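Local coordinates for protein cytosol aminopeptidase (PDB 3IJ3) that probably acts as a manganese-dependent leucyl-type aminopeptidase of the M17 family, removing amino acids from the N-termini of peptides, at residues 124-129 with 157-162; 210-213 with 218-221. All coordinates share one frame; numbering follows the deposited sequence.

Interaction 1: 124-129 with 157-162; sequences EYYERA and QAHRKR. With SO4 (sulfate ion), chain H.
The helix segment 124-129 and the helix segment 157-162 cross at -61° with their axes 10.5 Å apart, and Glu127 and His159 are the pair whose CA atoms come nearest. At the centre of this helix-helix packing is a His-carboxylate hydrogen bond, buried in part between helix 123-135 of the M17 N-terminal domain and the long helix 157-178. Glu127 reaches across as an extended chain, with CG anti to the backbone N (chi1 -176°). His159 ND1 donates to Glu127 OE1 over 3.0 Å, almost straight, with the oxygen in the imidazole plane and using its anti lone pair. ND1 therefore carries the proton. The same OE1 also lies 3.0 Å from a water that is within a long 3.3 Å of Ala158 O.

Behind this bond the edge of the Tyr126 ring is directed at the face of His159 in an offset edge-to-face pair, the planes 84° apart. Its closest approach, Tyr126 CD2 to His159 NE2, is 3.5 Å. Leu130 and Asp123 of helix 123-135 also touch the His159 side chain, which is thus packed as well as hydrogen-bonded.

On the other side of the carboxylate runs the aliphatic part of Arg162, whose chain bends at chi2 and chi3. Its guanidinium turns away from Glu127 to form a salt bridge with Glu478 through NH2, and O4 of a sulfate, probably from the crystallisation liquor and also held by Gln290, lies over one guanidinium face, 3.2 Å from Arg162 NE. On this side OE2 of Glu127 meets a methylene: it lies 3.1 Å from Arg162 CG.

Interaction 2: 210-213 with 218-221; sequences KDLE and AIYA
Ile219 and Tyr220, successive residues of the helix segment 218-221, meet Leu212 and Glu213 of the segment 210-213 between two consecutive short helices of the catalytic domain, 209-215 and 217-223, joined by a tight turn. No hydrogen bond links the two segments; the contact is made by carbon packing and by one stacked carboxylate.

The second helix is anchored near its start, for Ala218 N donates to Asp341 OD2. Ile219 comes next, and its CG2 branch, anti to the backbone N, lies 4.2 Å from Leu212 CD2. Both of these side chains also touch Leu232 of strand 231-237, so the pair packs down onto the sheet, and Ile219 further reaches Pro301 and Val303 of strand 295-305.

Tyr220 follows and has the largest share of the contact. Leu212 CD2 settles against the base of this residue, 4.1 Å from Tyr220 CA and 4.2 Å from Tyr220 CB. The phenol ring then runs alongside the extended Glu213 side chain, both pointing the same way. CG of Glu213 makes a CH-pi contact over one ring face, 3.8 Å from the Tyr220 centroid and 14° off the normal. Beyond it the carboxylate lies flat on the ring, the two planes only 6° apart, with Glu213 CD 3.9 Å from Tyr220 CZ.

The carboxylate is steadied from within its own helix by a salt bridge to Lys210, which should also offset the cost of laying a negative group on an aromatic face: Lys210 NZ donates to Glu213 OE1 over 2.9 Å, on the syn side and 19° out of the carboxylate plane.

In the fold
Interactions 1 and 2 follow one another along the chain and lie on opposite sides of its centre, their own centres 44 Å apart and their nearest atoms about 31 Å apart. They share no helix. Interaction 1 packs helix 123-135, from the N-terminal domain, against the first turns of the long helix 157-178, consistent with the helix that links the two domains in M17 aminopeptidases. Interaction 2 lies wholly in the catalytic domain, on helices 209-215 and 217-223, which connect the antiparallel strands 203-208 and 231-237 of the large sheet. It is also nearer the metal site: the Ile219 side chain is about 13 Å from the bound lithium.

Interaction 1: 124-129 with 157-162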
loop_
_atom_site.group_PDB
_atom_site.type_symbol
_atom_site.label_atom_id
_atom_site.label_comp_id
_atom_site.label_asym_id
_atom_site.label_seq_id
_atom_site.Cartn_x
_atom_site.Cartn_y
_atom_site.Cartn_z
ATOM N N GLU A 124 38.634 5.827 35.038
ATOM C CA GLU A 124 37.298 5.742 34.476
ATOM C C GLU A 124 37.361 5.103 33.084
ATOM O O GLU A 124 36.542 4.245 32.761
ATOM C CB GLU A 124 36.633 7.117 34.395
ATOM C CG GLU A 124 35.270 7.117 33.696
ATOM C CD GLU A 124 34.231 6.251 34.388
ATOM O OE1 GLU A 124 34.317 6.070 35.623
ATOM O OE2 GLU A 124 33.314 5.765 33.696
ATOM N N TYR A 125 38.332 5.508 32.269
ATOM C CA TYR A 125 38.454 4.947 30.918
ATOM C C TYR A 125 38.954 3.507 30.965
ATOM O O TYR A 125 38.588 2.693 30.125
ATOM C CB TYR A 125 39.319 5.826 30.019
ATOM C CG TYR A 125 38.731 7.196 29.868
ATOM C CD1 TYR A 125 37.566 7.389 29.148
ATOM C CD2 TYR A 125 39.344 8.311 30.439
ATOM C CE1 TYR A 125 37.017 8.638 29.009
ATOM C CE2 TYR A 125 38.798 9.567 30.307
ATOM C CZ TYR A 125 37.631 9.725 29.589
ATOM O OH TYR A 125 37.084 10.980 29.449
ATOM N N TYR A 126 39.795 3.214 31.955
ATOM C CA TYR A 126 40.308 1.865 32.183
ATOM C C TYR A 126 39.137 0.943 32.519
ATOM O O TYR A 126 39.002 -0.157 31.959
ATOM C CB TYR A 126 41.321 1.934 33.317
ATOM C CG TYR A 126 41.981 0.665 33.767
ATOM C CD1 TYR A 126 42.702 -0.119 32.892
ATOM C CD2 TYR A 126 42.019 0.337 35.120
ATOM C CE1 TYR A 126 43.371 -1.264 33.331
ATOM C CE2 TYR A 126 42.684 -0.788 35.572
ATOM C CZ TYR A 126 43.364 -1.582 34.676
ATOM O OH TYR A 126 44.023 -2.690 35.137
ATOM N N GLU A 127 38.267 1.407 33.405
ATOM C CA GLU A 127 37.096 0.627 33.803
ATOM C C GLU A 127 36.116 0.431 32.628
ATOM O O GLU A 127 35.547 -0.654 32.460
ATOM C CB GLU A 127 36.452 1.305 35.006
ATOM C CG GLU A 127 35.292 0.617 35.627
ATOM C CD GLU A 127 34.888 1.321 36.919
ATOM O OE1 GLU A 127 35.703 1.330 37.872
ATOM O OE2 GLU A 127 33.768 1.853 36.967
ATOM N N ARG A 128 35.912 1.467 31.813
ATOM C CA ARG A 128 35.046 1.332 30.624
ATOM C C ARG A 128 35.593 0.302 29.627
ATOM O O ARG A 128 34.827 -0.423 29.000
ATOM C CB ARG A 128 34.901 2.645 29.897
ATOM C CG ARG A 128 34.130 3.652 30.630
ATOM C CD ARG A 128 34.011 4.907 29.800
ATOM N NE ARG A 128 33.436 5.983 30.585
ATOM C CZ ARG A 128 33.220 7.201 30.124
ATOM N NH1 ARG A 128 33.514 7.518 28.859
ATOM N NH2 ARG A 128 32.701 8.093 30.936
ATOM N N ALA A 129 36.907 0.274 29.449
ATOM C CA ALA A 129 37.530 -0.691 28.565
ATOM C C ALA A 129 37.318 -2.109 29.120
ATOM O O ALA A 129 37.003 -3.025 28.375
ATOM C CB ALA A 129 39.033 -0.383 28.388
ATOM N N GLN A 157 41.024 -6.159 41.274
ATOM C CA GLN A 157 40.139 -6.117 42.435
ATOM C C GLN A 157 39.512 -4.738 42.653
ATOM O O GLN A 157 38.327 -4.634 43.034
ATOM C CB GLN A 157 40.905 -6.620 43.677
ATOM C CG GLN A 157 40.006 -7.096 44.821
ATOM C CD GLN A 157 39.327 -5.963 45.544
ATOM O OE1 GLN A 157 39.931 -4.910 45.765
ATOM N NE2 GLN A 157 38.069 -6.176 45.947
ATOM N N ALA A 158 40.271 -3.687 42.357
ATOM C CA ALA A 158 39.790 -2.307 42.542
ATOM C C ALA A 158 38.569 -1.962 41.685
ATOM O O ALA A 158 37.771 -1.090 42.043
ATOM C CB ALA A 158 40.929 -1.317 42.254
ATOM N N HIS A 159 38.412 -2.655 40.562
ATOM C CA HIS A 159 37.319 -2.382 39.643
ATOM C C HIS A 159 36.356 -3.538 39.501
ATOM O O HIS A 159 35.372 -3.433 38.774
ATOM C CB HIS A 159 37.899 -2.094 38.256
ATOM C CG HIS A 159 38.873 -0.966 38.253
ATOM N ND1 HIS A 159 38.472 0.352 38.214
ATOM C CD2 HIS A 159 40.223 -0.953 38.320
ATOM C CE1 HIS A 159 39.542 1.128 38.238
ATOM N NE2 HIS A 159 40.615 0.363 38.311
ATOM N N ARG A 160 36.608 -4.613 40.231
ATOM C CA ARG A 160 35.843 -5.848 40.074
ATOM C C ARG A 160 34.357 -5.733 40.362
ATOM O O ARG A 160 33.535 -6.194 39.550
ATOM C CB ARG A 160 36.482 -6.934 40.927
ATOM C CG ARG A 160 36.007 -8.357 40.678
ATOM C CD ARG A 160 36.996 -9.301 41.394
ATOM N NE ARG A 160 38.363 -9.187 40.837
ATOM C CZ ARG A 160 39.478 -9.641 41.434
ATOM N NH1 ARG A 160 39.404 -10.224 42.631
ATOM N NH2 ARG A 160 40.680 -9.488 40.853
ATOM N N LYS A 161 34.002 -5.129 41.499
ATOM C CA LYS A 161 32.595 -4.996 41.866
ATOM C C LYS A 161 31.824 -4.121 40.861
ATOM O O LYS A 161 30.742 -4.489 40.389
ATOM C CB LYS A 161 32.429 -4.409 43.272
ATOM C CG LYS A 161 30.953 -4.434 43.772
ATOM C CD LYS A 161 30.726 -3.618 45.022
ATOM C CE LYS A 161 29.360 -3.888 45.628
ATOM N NZ LYS A 161 28.243 -3.895 44.663
ATOM N N ARG A 162 32.364 -2.951 40.550
ATOM C CA ARG A 162 31.660 -2.045 39.640
ATOM C C ARG A 162 31.498 -2.653 38.252
ATOM O O ARG A 162 30.421 -2.561 37.650
ATOM C CB ARG A 162 32.412 -0.741 39.527
ATOM C CG ARG A 162 31.682 0.328 38.757
ATOM C CD ARG A 162 30.554 0.930 39.520
ATOM N NE ARG A 162 31.022 1.582 40.749
ATOM C CZ ARG A 162 30.308 2.458 41.451
ATOM N NH1 ARG A 162 30.819 2.990 42.557
ATOM N NH2 ARG A 162 29.098 2.828 41.041
HETATM S S SO4 H . 32.048 -0.062 44.091
HETATM O O1 SO4 H . 33.387 -0.656 44.068
HETATM O O2 SO4 H . 31.431 -0.298 45.397
HETATM O O3 SO4 H . 32.149 1.377 43.887
HETATM O O4 SO4 H . 31.227 -0.657 43.047
HETATM O O HOH W 1 35.421 0.873 40.851
#

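Interaction 2: 210-213 with 218-221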
loop_
_atom_site.group_PDB
_atom_site.type_symbol
_atom_site.label_atom_id
_atom_site.label_comp_id
_atom_site.label_asym_id
_atom_site.label_seq_id
_atom_site.Cartn_x
_atom_site.Cartn_y
_atom_site.Cartn_z
ATOM N N LYS A 210 -8.821 -9.961 39.274
ATOM C CA LYS A 210 -9.875 -9.045 39.684
ATOM C C LYS A 210 -9.421 -7.785 40.361
ATOM O O LYS A 210 -10.019 -6.734 40.170
ATOM C CB LYS A 210 -10.935 -9.764 40.548
ATOM C CG LYS A 210 -11.676 -10.879 39.790
ATOM C CD LYS A 210 -12.459 -10.319 38.584
ATOM C CE LYS A 210 -12.991 -11.407 37.651
ATOM N NZ LYS A 210 -13.565 -10.801 36.398
ATOM N N ASP A 211 -8.352 -7.846 41.139
ATOM C CA ASP A 211 -7.915 -6.628 41.799
ATOM C C ASP A 211 -7.330 -5.685 40.740
ATOM O O ASP A 211 -7.479 -4.488 40.840
ATOM C CB ASP A 211 -6.890 -6.892 42.934
ATOM C CG ASP A 211 -6.909 -5.796 43.976
ATOM O OD1 ASP A 211 -8.036 -5.407 44.402
ATOM O OD2 ASP A 211 -5.831 -5.344 44.389
ATOM N N LEU A 212 -6.659 -6.237 39.732
ATOM C CA LEU A 212 -6.096 -5.426 38.671
ATOM C C LEU A 212 -7.253 -4.780 37.867
ATOM O O LEU A 212 -7.256 -3.596 37.561
ATOM C CB LEU A 212 -5.268 -6.281 37.714
ATOM C CG LEU A 212 -4.502 -5.448 36.683
ATOM C CD1 LEU A 212 -3.172 -4.892 37.336
ATOM C CD2 LEU A 212 -4.229 -6.259 35.442
ATOM N N GLU A 213 -8.233 -5.584 37.549
ATOM C CA GLU A 213 -9.388 -5.116 36.783
ATOM C C GLU A 213 -10.043 -3.910 37.467
ATOM O O GLU A 213 -10.422 -2.933 36.816
ATOM C CB GLU A 213 -10.340 -6.298 36.607
ATOM C CG GLU A 213 -11.459 -6.056 35.681
ATOM C CD GLU A 213 -12.321 -7.292 35.465
ATOM O OE1 GLU A 213 -11.928 -8.428 35.842
ATOM O OE2 GLU A 213 -13.377 -7.101 34.879
ATOM N N ALA A 218 -6.799 0.410 33.213
ATOM C CA ALA A 218 -6.164 0.665 31.928
ATOM C C ALA A 218 -5.161 -0.429 31.597
ATOM O O ALA A 218 -5.024 -0.831 30.431
ATOM C CB ALA A 218 -5.518 2.098 31.917
ATOM N N ILE A 219 -4.467 -0.946 32.613
ATOM C CA ILE A 219 -3.543 -2.082 32.393
ATOM C C ILE A 219 -4.376 -3.293 31.959
ATOM O O ILE A 219 -4.051 -4.006 30.989
ATOM C CB ILE A 219 -2.734 -2.423 33.663
ATOM C CG1 ILE A 219 -1.948 -1.199 34.150
ATOM C CG2 ILE A 219 -1.773 -3.608 33.401
ATOM C CD1 ILE A 219 -1.143 -1.455 35.469
ATOM N N TYR A 220 -5.496 -3.509 32.644
ATOM C CA TYR A 220 -6.362 -4.620 32.330
ATOM C C TYR A 220 -6.945 -4.537 30.911
ATOM O O TYR A 220 -6.940 -5.527 30.184
ATOM C CB TYR A 220 -7.487 -4.742 33.346
ATOM C CG TYR A 220 -8.449 -5.831 32.991
ATOM C CD1 TYR A 220 -8.114 -7.152 33.212
ATOM C CD2 TYR A 220 -9.683 -5.548 32.399
ATOM C CE1 TYR A 220 -8.992 -8.193 32.852
ATOM C CE2 TYR A 220 -10.552 -6.570 32.042
ATOM C CZ TYR A 220 -10.199 -7.882 32.279
ATOM O OH TYR A 220 -11.047 -8.896 31.907
ATOM N N ALA A 221 -7.434 -3.369 30.518
ATOM C CA ALA A 221 -8.064 -3.218 29.185
ATOM C C ALA A 221 -7.099 -3.588 28.057
ATOM O O ALA A 221 -7.460 -4.323 27.128
ATOM C CB ALA A 221 -8.617 -1.780 28.997
#